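Ribulose-1,5-bisphosphate carboxylase/oxygenase large subunit (Rhodopseudomonas palustris, PDB 3QFW) probably catalyses a magnesium-dependent reaction of the Rubisco superfamily as a Rubisco-like protein, although its true reaction may differ from ribulose-bisphosphate carboxylation. Local coordinates at residues Asn328-Leu331 and Arg332-Gln336; Ser175-Ala178 and Glu179-Ala183; Ala58-Gln61 and Pro62-Ala66; Ser237-His240 and Ala241-Glu245. All blocks are in the same frame, centred on the assembly; numbering follows the deposited sequence.

Contact 1: residues Asn328-Leu331 and Arg332-Gln336; sequences NELL and RFYGQ. With SO4 (sulfate ion), chain G.
Arg332 lays one face of its guanidinium over Asn328 one helical turn earlier, where CB of Asn328 stands 3.5 Å from the guanidinium plane, displaced toward the rim. The arginine's CG is turned away from the carbonyl carbon (chi1 -74°), and the extended chain beyond it runs back alongside Asn328 O toward a bound sulfate. There Arg332 NH1 donates to sulfate O4 at 3.1 Å, while the bond from Arg332 NH2 to sulfate O3 is straight but weak at 3.4 Å. The anion, probably from the crystallisation liquor, gives the exposed arginine a counter-charge. On another side of the helix Leu330 and Tyr334 run side by side, with Leu330 CD2 3.9 Å from Tyr334 CE2 and Leu330 O close to the plane of the phenol at its edge. Phe333 CD2 sits 3.4 Å above the Tyr334 ring plane, over its centre. The Tyr334 hydroxyl is held by Asn285 OD1, and helix 294-305 packs on the ring through Cys297 and Ala301. A leucine in place of Tyr334 would probably leave Asn285 OD1 without its hydroxyl partner and rob Phe333 CD2 of the ring face it rests on. Backbone bonds set these spacings: Tyr334 N donates to Leu330 O at 2.8 Å, whereas the last, Gly335 N to Leu331 O, is weak. Gly335 then leaves the helix with positive phi (77°). Helix 327-334 follows strand 315-319 and leads to strand 339-341 along the chain, as an outer helix of the TIM barrel that characterises the Rubisco catalytic domain.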
loop_
_atom_site.group_PDB
_atom_site.type_symbol
_atom_site.label_atom_id
_atom_site.label_comp_id
_atom_site.label_asym_id
_atom_site.label_seq_id
_atom_site.Cartn_x
_atom_site.Cartn_y
_atom_site.Cartn_z
ATOM N N ASN B 328 0.071 33.283 9.057
ATOM C CA ASN B 328 -0.403 33.508 10.426
ATOM C C ASN B 328 -1.569 32.597 10.818
ATOM O O ASN B 328 -1.575 32.022 11.911
ATOM C CB ASN B 328 -0.729 34.988 10.679
ATOM C CG ASN B 328 0.505 35.860 10.652
ATOM O OD1 ASN B 328 1.629 35.366 10.762
ATOM N ND2 ASN B 328 0.307 37.167 10.508
ATOM N N GLU B 329 -2.548 32.474 9.928
ATOM C CA GLU B 329 -3.633 31.501 10.093
ATOM C C GLU B 329 -3.094 30.125 10.487
ATOM O O GLU B 329 -3.515 29.535 11.485
ATOM C CB GLU B 329 -4.464 31.376 8.804
ATOM C CG GLU B 329 -5.492 30.221 8.832
ATOM C CD GLU B 329 -5.934 29.751 7.443
ATOM O OE1 GLU B 329 -5.601 30.418 6.441
ATOM O OE2 GLU B 329 -6.621 28.704 7.360
ATOM N N LEU B 330 -2.155 29.613 9.705
ATOM C CA LEU B 330 -1.702 28.244 9.926
ATOM C C LEU B 330 -0.906 28.096 11.218
ATOM O O LEU B 330 -0.945 27.052 11.863
ATOM C CB LEU B 330 -0.919 27.721 8.720
ATOM C CG LEU B 330 -1.797 27.525 7.482
ATOM C CD1 LEU B 330 -0.942 27.131 6.298
ATOM C CD2 LEU B 330 -2.872 26.479 7.748
ATOM N N LEU B 331 -0.178 29.140 11.598
ATOM C CA LEU B 331 0.577 29.088 12.839
ATOM C C LEU B 331 -0.345 29.253 14.036
ATOM O O LEU B 331 -0.076 28.712 15.108
ATOM C CB LEU B 331 1.692 30.129 12.851
ATOM C CG LEU B 331 2.979 29.763 12.099
ATOM C CD1 LEU B 331 3.127 28.282 11.857
ATOM C CD2 LEU B 331 3.099 30.519 10.797
ATOM N N ARG B 332 -1.437 29.996 13.854
ATOM C CA ARG B 332 -2.474 30.053 14.884
ATOM C C ARG B 332 -3.113 28.672 15.008
ATOM O O ARG B 332 -3.350 28.172 16.107
ATOM C CB ARG B 332 -3.540 31.089 14.538
ATOM C CG ARG B 332 -3.076 32.538 14.717
ATOM C CD ARG B 332 -4.069 33.537 14.104
ATOM N NE ARG B 332 -3.474 34.875 13.992
ATOM C CZ ARG B 332 -3.577 35.657 12.921
ATOM N NH1 ARG B 332 -4.264 35.259 11.858
ATOM N NH2 ARG B 332 -2.985 36.839 12.904
ATOM N N PHE B 333 -3.391 28.066 13.861
ATOM C CA PHE B 333 -4.050 26.769 13.842
ATOM C C PHE B 333 -3.197 25.677 14.473
ATOM O O PHE B 333 -3.654 24.938 15.347
ATOM C CB PHE B 333 -4.402 26.365 12.408
ATOM C CG PHE B 333 -5.276 25.145 12.337
ATOM C CD1 PHE B 333 -6.638 25.252 12.557
ATOM C CD2 PHE B 333 -4.732 23.894 12.081
ATOM C CE1 PHE B 333 -7.454 24.137 12.511
ATOM C CE2 PHE B 333 -5.537 22.774 12.031
ATOM C CZ PHE B 333 -6.898 22.889 12.241
ATOM N N TYR B 334 -1.952 25.578 14.022
ATOM C CA TYR B 334 -1.100 24.457 14.395
ATOM C C TYR B 334 -0.179 24.725 15.573
ATOM O O TYR B 334 0.393 23.801 16.144
ATOM C CB TYR B 334 -0.248 24.023 13.195
ATOM C CG TYR B 334 -1.019 23.340 12.083
ATOM C CD1 TYR B 334 -1.505 22.048 12.247
ATOM C CD2 TYR B 334 -1.229 23.971 10.862
ATOM C CE1 TYR B 334 -2.203 21.407 11.237
ATOM C CE2 TYR B 334 -1.932 23.333 9.831
ATOM C CZ TYR B 334 -2.413 22.045 10.033
ATOM O OH TYR B 334 -3.110 21.389 9.033
ATOM N N GLY B 335 -0.027 25.990 15.954
ATOM C CA GLY B 335 1.020 26.318 16.895
ATOM C C GLY B 335 2.317 26.320 16.116
ATOM O O GLY B 335 2.304 26.150 14.897
ATOM N N GLN B 336 3.437 26.489 16.812
ATOM C CA GLN B 336 4.725 26.676 16.148
ATOM C C GLN B 336 5.515 25.383 15.959
ATOM O O GLN B 336 6.562 25.388 15.317
ATOM C CB GLN B 336 5.575 27.709 16.902
ATOM C CG GLN B 336 5.003 29.109 16.856
ATOM C CD GLN B 336 5.771 30.082 17.732
ATOM O OE1 GLN B 336 6.958 29.893 18.001
ATOM N NE2 GLN B 336 5.093 31.125 18.190
HETATM S S SO4 G . -3.194 37.934 8.867
HETATM O O1 SO4 G . -1.880 37.524 8.369
HETATM O O2 SO4 G . -3.863 38.724 7.833
HETATM O O3 SO4 G . -3.049 38.737 10.074
HETATM O O4 SO4 G . -3.988 36.745 9.184
#

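Contact 2: residues Ser175-Ala178 and Glu179-Ala183; sequences SPFA and ERAAA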
loop_
_atom_site.group_PDB
_atom_site.type_symbol
_atom_site.label_atom_id
_atom_site.label_comp_id
_atom_site.label_asym_id
_atom_site.label_seq_id
_atom_site.Cartn_x
_atom_site.Cartn_y
_atom_site.Cartn_z
ATOM N N SER B 175 16.445 12.582 -14.761
ATOM C CA SER B 175 17.265 13.103 -13.672
ATOM C C SER B 175 17.418 11.983 -12.667
ATOM O O SER B 175 16.750 11.971 -11.630
ATOM C CB SER B 175 16.613 14.333 -13.027
ATOM O OG SER B 175 15.360 14.021 -12.432
ATOM N N PRO B 176 18.289 11.020 -12.990
ATOM C CA PRO B 176 18.509 9.809 -12.196
ATOM C C PRO B 176 18.851 10.161 -10.755
ATOM O O PRO B 176 19.485 11.178 -10.531
ATOM C CB PRO B 176 19.715 9.162 -12.881
ATOM C CG PRO B 176 19.634 9.636 -14.301
ATOM C CD PRO B 176 19.125 11.044 -14.208
ATOM N N PHE B 177 18.460 9.311 -9.812
ATOM C CA PHE B 177 18.659 9.594 -8.395
ATOM C C PHE B 177 20.077 10.043 -8.075
ATOM O O PHE B 177 20.267 11.045 -7.385
ATOM C CB PHE B 177 18.298 8.397 -7.508
ATOM C CG PHE B 177 18.404 8.705 -6.042
ATOM C CD1 PHE B 177 17.328 9.247 -5.358
ATOM C CD2 PHE B 177 19.598 8.512 -5.363
ATOM C CE1 PHE B 177 17.431 9.573 -4.002
ATOM C CE2 PHE B 177 19.708 8.832 -4.015
ATOM C CZ PHE B 177 18.621 9.358 -3.335
ATOM N N ALA B 178 21.068 9.296 -8.553
ATOM C CA ALA B 178 22.457 9.610 -8.206
ATOM C C ALA B 178 22.847 11.017 -8.660
ATOM O O ALA B 178 23.317 11.830 -7.863
ATOM C CB ALA B 178 23.405 8.570 -8.778
ATOM N N GLU B 179 22.629 11.302 -9.940
ATOM C CA GLU B 179 22.927 12.613 -10.501
ATOM C C GLU B 179 22.167 13.747 -9.808
ATOM O O GLU B 179 22.735 14.806 -9.540
ATOM C CB GLU B 179 22.632 12.633 -12.004
ATOM C CG GLU B 179 23.672 11.918 -12.857
ATOM C CD GLU B 179 23.457 10.416 -12.938
ATOM O OE1 GLU B 179 22.627 9.874 -12.173
ATOM O OE2 GLU B 179 24.117 9.772 -13.782
ATOM N N ARG B 180 20.886 13.529 -9.521
ATOM C CA ARG B 180 20.063 14.557 -8.868
ATOM C C ARG B 180 20.523 14.868 -7.442
ATOM O O ARG B 180 20.624 16.041 -7.042
ATOM C CB ARG B 180 18.589 14.137 -8.856
ATOM C CG ARG B 180 17.682 15.062 -8.071
ATOM C CD ARG B 180 16.211 14.692 -8.229
ATOM N NE ARG B 180 15.784 13.579 -7.379
ATOM C CZ ARG B 180 15.584 12.338 -7.811
ATOM N NH1 ARG B 180 15.794 12.037 -9.088
ATOM N NH2 ARG B 180 15.181 11.392 -6.971
ATOM N N ALA B 181 20.785 13.822 -6.668
ATOM C CA ALA B 181 21.206 14.004 -5.283
ATOM C C ALA B 181 22.508 14.793 -5.236
ATOM O O ALA B 181 22.698 15.656 -4.377
ATOM C CB ALA B 181 21.362 12.659 -4.592
ATOM N N ALA B 182 23.406 14.506 -6.172
ATOM C CA ALA B 182 24.692 15.195 -6.211
ATOM C C ALA B 182 24.500 16.671 -6.539
ATOM O O ALA B 182 24.880 17.545 -5.761
ATOM C CB ALA B 182 25.627 14.538 -7.207
ATOM N N ALA B 183 23.894 16.937 -7.691
ATOM C CA ALA B 183 23.660 18.303 -8.149
ATOM C C ALA B 183 22.908 19.142 -7.118
ATOM O O ALA B 183 23.255 20.303 -6.882
ATOM C CB ALA B 183 22.910 18.292 -9.487
#
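Arg180 folds back over the start of its own helix and meets Phe177 about at a right angle, ring and guanidinium planes 88° apart, with Arg180 NH2 3.4 Å from Phe177 CD1. This is the close-packed, buried side. The arginine's chain runs straight to CD and then bends at chi3 (80°), which swings the guanidinium toward the residues before the helix; its edge reaches the backbone of Ser175, NH1 lying 2.7 Å from Ser175 O. NE forms a salt bridge with Asp165, and NH2 donates to Ala170 O. A leucine here would probably strand the Asp165 carboxylate without its charged mate and deprive Ala170 O of a donor. Over one face of the Phe177 ring comes the methyl of Ala181, with CB 4.2 Å from Phe177 CE2, while Val218 and Ile219 of helix 209-222 also pack on the phenyl. Helix 177-195 is the connection of a beta-alpha-beta crossover between strands 162-165 and 200-202, one unit of the TIM barrel, and Pro176 occupies its N-cap position. The first backbone bond of the turn, Arg180 N to Pro176 O, is nearly straight (167°) at 2.9 Å; Ala181 N to Phe177 O matches it in length. The solvent side is sparser. Glu179 bends at chi2 and lays its carboxylate across the proline, OE1 coming 3.1 Å from Pro176 CB and also approaching the small methyl of Ala178. Farther along this side, Ala182 N donates to Ala178 O over a longer 3.2 Å.

Contact 3: residues Ala58-Gln61 and Pro62-Ala66; sequences AELQ and PGRYA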
loop_
_atom_site.group_PDB
_atom_site.type_symbol
_atom_site.label_atom_id
_atom_site.label_comp_id
_atom_site.label_asym_id
_atom_site.label_seq_id
_atom_site.Cartn_x
_atom_site.Cartn_y
_atom_site.Cartn_z
ATOM N N ALA B 58 -20.585 1.960 19.788
ATOM C CA ALA B 58 -21.177 3.245 20.126
ATOM C C ALA B 58 -21.724 3.946 18.894
ATOM O O ALA B 58 -21.224 3.755 17.782
ATOM C CB ALA B 58 -20.157 4.132 20.833
ATOM N N GLU B 59 -22.758 4.757 19.094
ATOM C CA GLU B 59 -23.309 5.546 18.002
ATOM C C GLU B 59 -22.632 6.896 17.925
ATOM O O GLU B 59 -22.671 7.683 18.874
ATOM C CB GLU B 59 -24.823 5.722 18.139
ATOM C CG GLU B 59 -25.412 6.662 17.093
ATOM C CD GLU B 59 -26.930 6.621 17.037
ATOM O OE1 GLU B 59 -27.516 5.560 17.348
ATOM O OE2 GLU B 59 -27.534 7.654 16.673
ATOM N N LEU B 60 -21.996 7.158 16.792
ATOM C CA LEU B 60 -21.406 8.458 16.536
ATOM C C LEU B 60 -22.517 9.389 16.089
ATOM O O LEU B 60 -22.620 10.529 16.544
ATOM C CB LEU B 60 -20.339 8.349 15.450
ATOM C CG LEU B 60 -19.188 7.399 15.773
ATOM C CD1 LEU B 60 -18.229 7.304 14.599
ATOM C CD2 LEU B 60 -18.470 7.859 17.030
ATOM N N GLN B 61 -23.346 8.875 15.192
ATOM C CA GLN B 61 -24.524 9.569 14.700
ATOM C C GLN B 61 -25.376 8.504 14.034
ATOM O O GLN B 61 -24.897 7.399 13.801
ATOM C CB GLN B 61 -24.138 10.658 13.696
ATOM C CG GLN B 61 -23.354 10.165 12.496
ATOM C CD GLN B 61 -23.022 11.280 11.524
ATOM O OE1 GLN B 61 -22.872 12.434 11.918
ATOM N NE2 GLN B 61 -22.908 10.938 10.245
ATOM N N PRO B 62 -26.644 8.821 13.731
ATOM C CA PRO B 62 -27.477 7.796 13.099
ATOM C C PRO B 62 -26.816 7.270 11.829
ATOM O O PRO B 62 -26.432 8.061 10.967
ATOM C CB PRO B 62 -28.773 8.548 12.766
ATOM C CG PRO B 62 -28.401 10.002 12.796
ATOM C CD PRO B 62 -27.336 10.116 13.840
ATOM N N GLY B 63 -26.668 5.951 11.737
ATOM C CA GLY B 63 -26.078 5.319 10.570
ATOM C C GLY B 63 -24.579 5.095 10.672
ATOM O O GLY B 63 -23.996 4.386 9.856
ATOM N N ARG B 64 -23.946 5.692 11.675
ATOM C CA ARG B 64 -22.500 5.565 11.814
ATOM C C ARG B 64 -22.072 5.202 13.232
ATOM O O ARG B 64 -22.410 5.889 14.198
ATOM C CB ARG B 64 -21.801 6.842 11.349
ATOM C CG ARG B 64 -20.301 6.686 11.173
ATOM C CD ARG B 64 -19.679 7.947 10.584
ATOM N NE ARG B 64 -18.226 7.839 10.506
ATOM C CZ ARG B 64 -17.455 8.622 9.758
ATOM N NH1 ARG B 64 -17.999 9.576 9.010
ATOM N NH2 ARG B 64 -16.138 8.447 9.756
ATOM N N TYR B 65 -21.321 4.111 13.342
ATOM C CA TYR B 65 -20.913 3.583 14.634
ATOM C C TYR B 65 -19.406 3.534 14.781
ATOM O O TYR B 65 -18.677 3.396 13.801
ATOM C CB TYR B 65 -21.476 2.175 14.834
ATOM C CG TYR B 65 -22.979 2.140 14.882
ATOM C CD1 TYR B 65 -23.725 2.012 13.718
ATOM C CD2 TYR B 65 -23.654 2.253 16.091
ATOM C CE1 TYR B 65 -25.107 1.988 13.756
ATOM C CE2 TYR B 65 -25.034 2.231 16.141
ATOM C CZ TYR B 65 -25.757 2.097 14.972
ATOM O OH TYR B 65 -27.132 2.075 15.020
ATOM N N ALA B 66 -18.951 3.652 16.020
ATOM C CA ALA B 66 -17.572 3.366 16.355
ATOM C C ALA B 66 -17.542 2.007 17.032
ATOM O O ALA B 66 -18.325 1.737 17.946
ATOM C CB ALA B 66 -17.005 4.435 17.273
#
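The phenol of Tyr65 turns its edge to the backbone of Ala58, whose O lies near the ring plane, 3.3 Å from Tyr65 CD2; Tyr65 CG stands beside its own backbone N (chi1 -64°), which brings that edge to the carbonyl. The ring sits on a beta hairpin of strands 53-59 and 64-71, part of the antiparallel sheet of the domain that precedes the barrel in Rubisco-family proteins. Glu59 approaches the same ring obliquely, its CB 4.0 Å from Tyr65 CE2, and Ala18 and Ile21 of helix 18-31 also touch this side chain. The other flat groups, the Gln61 amide and the Arg64 guanidinium, stand 86° apart. These two side chains meet through their aliphatic parts, Gln61 CG against Arg64 CB at 3.8 Å. Glu59 pairs with Tyr65 without hydrogen bonds, both side chains on the helix-covered face; Ala58, Gln61, Arg64 and Ala66 point to the other. Ala58 and Ala66 form a hydrogen-bonded pair, with Ala58 N to Ala66 O at 2.9 Å. On that second face Leu60 CD2 rests on Ala66 CB at 3.7 Å; Leu60 also touches His13 of the neighbouring strand 8-15, and Arg64 NH2 makes a weak hydrogen bond to the same histidine. The hairpin closes in a type II turn from Gln61 to Arg64, with Pro62 and Gly63 at its corner and Arg64 N donating to Gln61 O. Just before the turn, Leu60 and Gln61 together face Arg64 as a classic beta bulge: Arg64 O accepts from Leu60 N at 2.9 Å and from Gln61 N at 3.3 Å.

Contact 4: residues Ser237-His240 and Ala241-Glu245; sequences SNFH and AIVKE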
loop_
_atom_site.group_PDB
_atom_site.type_symbol
_atom_site.label_atom_id
_atom_site.label_comp_id
_atom_site.label_asym_id
_atom_site.label_seq_id
_atom_site.Cartn_x
_atom_site.Cartn_y
_atom_site.Cartn_z
ATOM N N SER B 237 6.931 -2.146 6.022
ATOM C CA SER B 237 8.014 -2.946 6.587
ATOM C C SER B 237 9.374 -2.501 6.047
ATOM O O SER B 237 10.344 -2.408 6.799
ATOM C CB SER B 237 7.794 -4.448 6.398
ATOM O OG SER B 237 6.740 -4.915 7.217
ATOM N N ASN B 238 9.448 -2.193 4.757
ATOM C CA ASN B 238 10.692 -1.663 4.194
ATOM C C ASN B 238 11.005 -0.221 4.600
ATOM O O ASN B 238 12.176 0.157 4.789
ATOM C CB ASN B 238 10.660 -1.811 2.681
ATOM C CG ASN B 238 10.331 -3.213 2.270
ATOM O OD1 ASN B 238 11.095 -4.144 2.535
ATOM N ND2 ASN B 238 9.170 -3.392 1.647
ATOM N N PHE B 239 9.959 0.586 4.734
ATOM C CA PHE B 239 10.123 1.937 5.254
ATOM C C PHE B 239 10.802 1.852 6.616
ATOM O O PHE B 239 11.780 2.554 6.882
ATOM C CB PHE B 239 8.775 2.650 5.373
ATOM C CG PHE B 239 8.840 3.954 6.163
ATOM C CD1 PHE B 239 9.492 5.065 5.642
ATOM C CD2 PHE B 239 8.239 4.055 7.408
ATOM C CE1 PHE B 239 9.557 6.273 6.360
ATOM C CE2 PHE B 239 8.297 5.257 8.145
ATOM C CZ PHE B 239 8.955 6.367 7.614
ATOM N N HIS B 240 10.300 0.961 7.465
ATOM C CA HIS B 240 10.845 0.809 8.816
ATOM C C HIS B 240 12.299 0.341 8.767
ATOM O O HIS B 240 13.147 0.811 9.537
ATOM C CB HIS B 240 9.994 -0.184 9.592
ATOM C CG HIS B 240 10.320 -0.265 11.050
ATOM N ND1 HIS B 240 10.440 0.849 11.853
ATOM C CD2 HIS B 240 10.528 -1.333 11.854
ATOM C CE1 HIS B 240 10.715 0.469 13.088
ATOM N NE2 HIS B 240 10.774 -0.852 13.115
ATOM N N ALA B 241 12.584 -0.587 7.856
ATOM C CA ALA B 241 13.945 -1.080 7.664
ATOM C C ALA B 241 14.906 0.045 7.292
ATOM O O ALA B 241 16.034 0.084 7.784
ATOM C CB ALA B 241 13.976 -2.172 6.598
ATOM N N ILE B 242 14.465 0.948 6.417
ATOM C CA ILE B 242 15.284 2.094 6.020
ATOM C C ILE B 242 15.489 3.050 7.189
ATOM O O ILE B 242 16.576 3.609 7.361
ATOM C CB ILE B 242 14.679 2.867 4.823
ATOM C CG1 ILE B 242 14.985 2.138 3.517
ATOM C CG2 ILE B 242 15.260 4.266 4.726
ATOM C CD1 ILE B 242 16.462 2.141 3.137
ATOM N N VAL B 243 14.446 3.247 7.989
ATOM C CA VAL B 243 14.564 4.110 9.165
ATOM C C VAL B 243 15.713 3.632 10.047
ATOM O O VAL B 243 16.499 4.433 10.553
ATOM C CB VAL B 243 13.251 4.135 9.979
ATOM C CG1 VAL B 243 13.483 4.678 11.394
ATOM C CG2 VAL B 243 12.184 4.951 9.245
ATOM N N LYS B 244 15.814 2.318 10.217
ATOM C CA LYS B 244 16.880 1.719 11.017
ATOM C C LYS B 244 18.276 1.839 10.402
ATOM O O LYS B 244 19.281 1.581 11.073
ATOM C CB LYS B 244 16.557 0.252 11.297
ATOM C CG LYS B 244 15.553 0.065 12.414
ATOM C CD LYS B 244 14.985 -1.332 12.401
ATOM C CE LYS B 244 13.975 -1.518 13.515
ATOM N NZ LYS B 244 13.315 -2.860 13.442
ATOM N N GLU B 245 18.333 2.226 9.133
ATOM C CA GLU B 245 19.602 2.377 8.424
ATOM C C GLU B 245 19.902 3.848 8.122
ATOM O O GLU B 245 20.968 4.195 7.597
ATOM C CB GLU B 245 19.584 1.532 7.139
ATOM C CG GLU B 245 19.486 0.026 7.408
ATOM C CD GLU B 245 19.271 -0.806 6.150
ATOM O OE1 GLU B 245 18.929 -2.005 6.282
ATOM O OE2 GLU B 245 19.441 -0.267 5.033
#
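Ile242 N donates to Asn238 O at 2.9 Å, the shortest of four backbone bonds between the two segments. Val243 N donates to Phe239 O, and the other two run from Ala241 N to Ser237 O and from Lys244 N to His240 O. Around this backbone the side chains pair off four residues apart. Val243 sets CG2 over one face of the Phe239 phenyl, 4.0 Å from the ring centroid and 17° off its normal, a CH-pi contact shifted a little toward the CZ end. Phe239 CG points away from its own backbone N (chi1 169°), which lays the ring beneath this methyl. Lys244, with its chain extended, runs obliquely past His240: CD is over the imidazole toward its rim, and both CE and NZ come 3.3 Å from His240 NE2. Ser237 OG is gripped by Glu79 OE2 and Gly81 N. Asn238 ND2 donates to Val234 O of its own chain while OD1 accepts from Leu209 N of the second subunit, and Ala241 packs on Thr208 of that subunit, so helix 236-243 of the TIM-barrel domain is part of the dimer interface. The His240 imidazole meets Phe112 edge-to-face and bonds through ND1 to Phe276 O; because that carbonyl can only accept, the hydrogen must come from His240 ND1, and the bond fixes the rotation of the ring.

Contacts 1, 2 and 4 lie on helices of the catalytic barrel, whereas contact 3 is a hairpin tip of the preceding domain. Contacts 2 and 4 are the closest pair, about 10 Å between nearest atoms and 22 Å between centres, and helix 209-222 packs against both. Contacts 1 and 4 stand on opposite sides of the chain's centre, 32 Å apart between centres. Contact 3 comes within about 17 Å of contact 1 at the nearest atoms, but its centre is 51 Å from that of contact 2. Contact 4 alone reaches the second subunit, through Asn238 and its neighbours, while contact 1 carries the sulfate, its nearest atoms about 19 Å from those of contact 4.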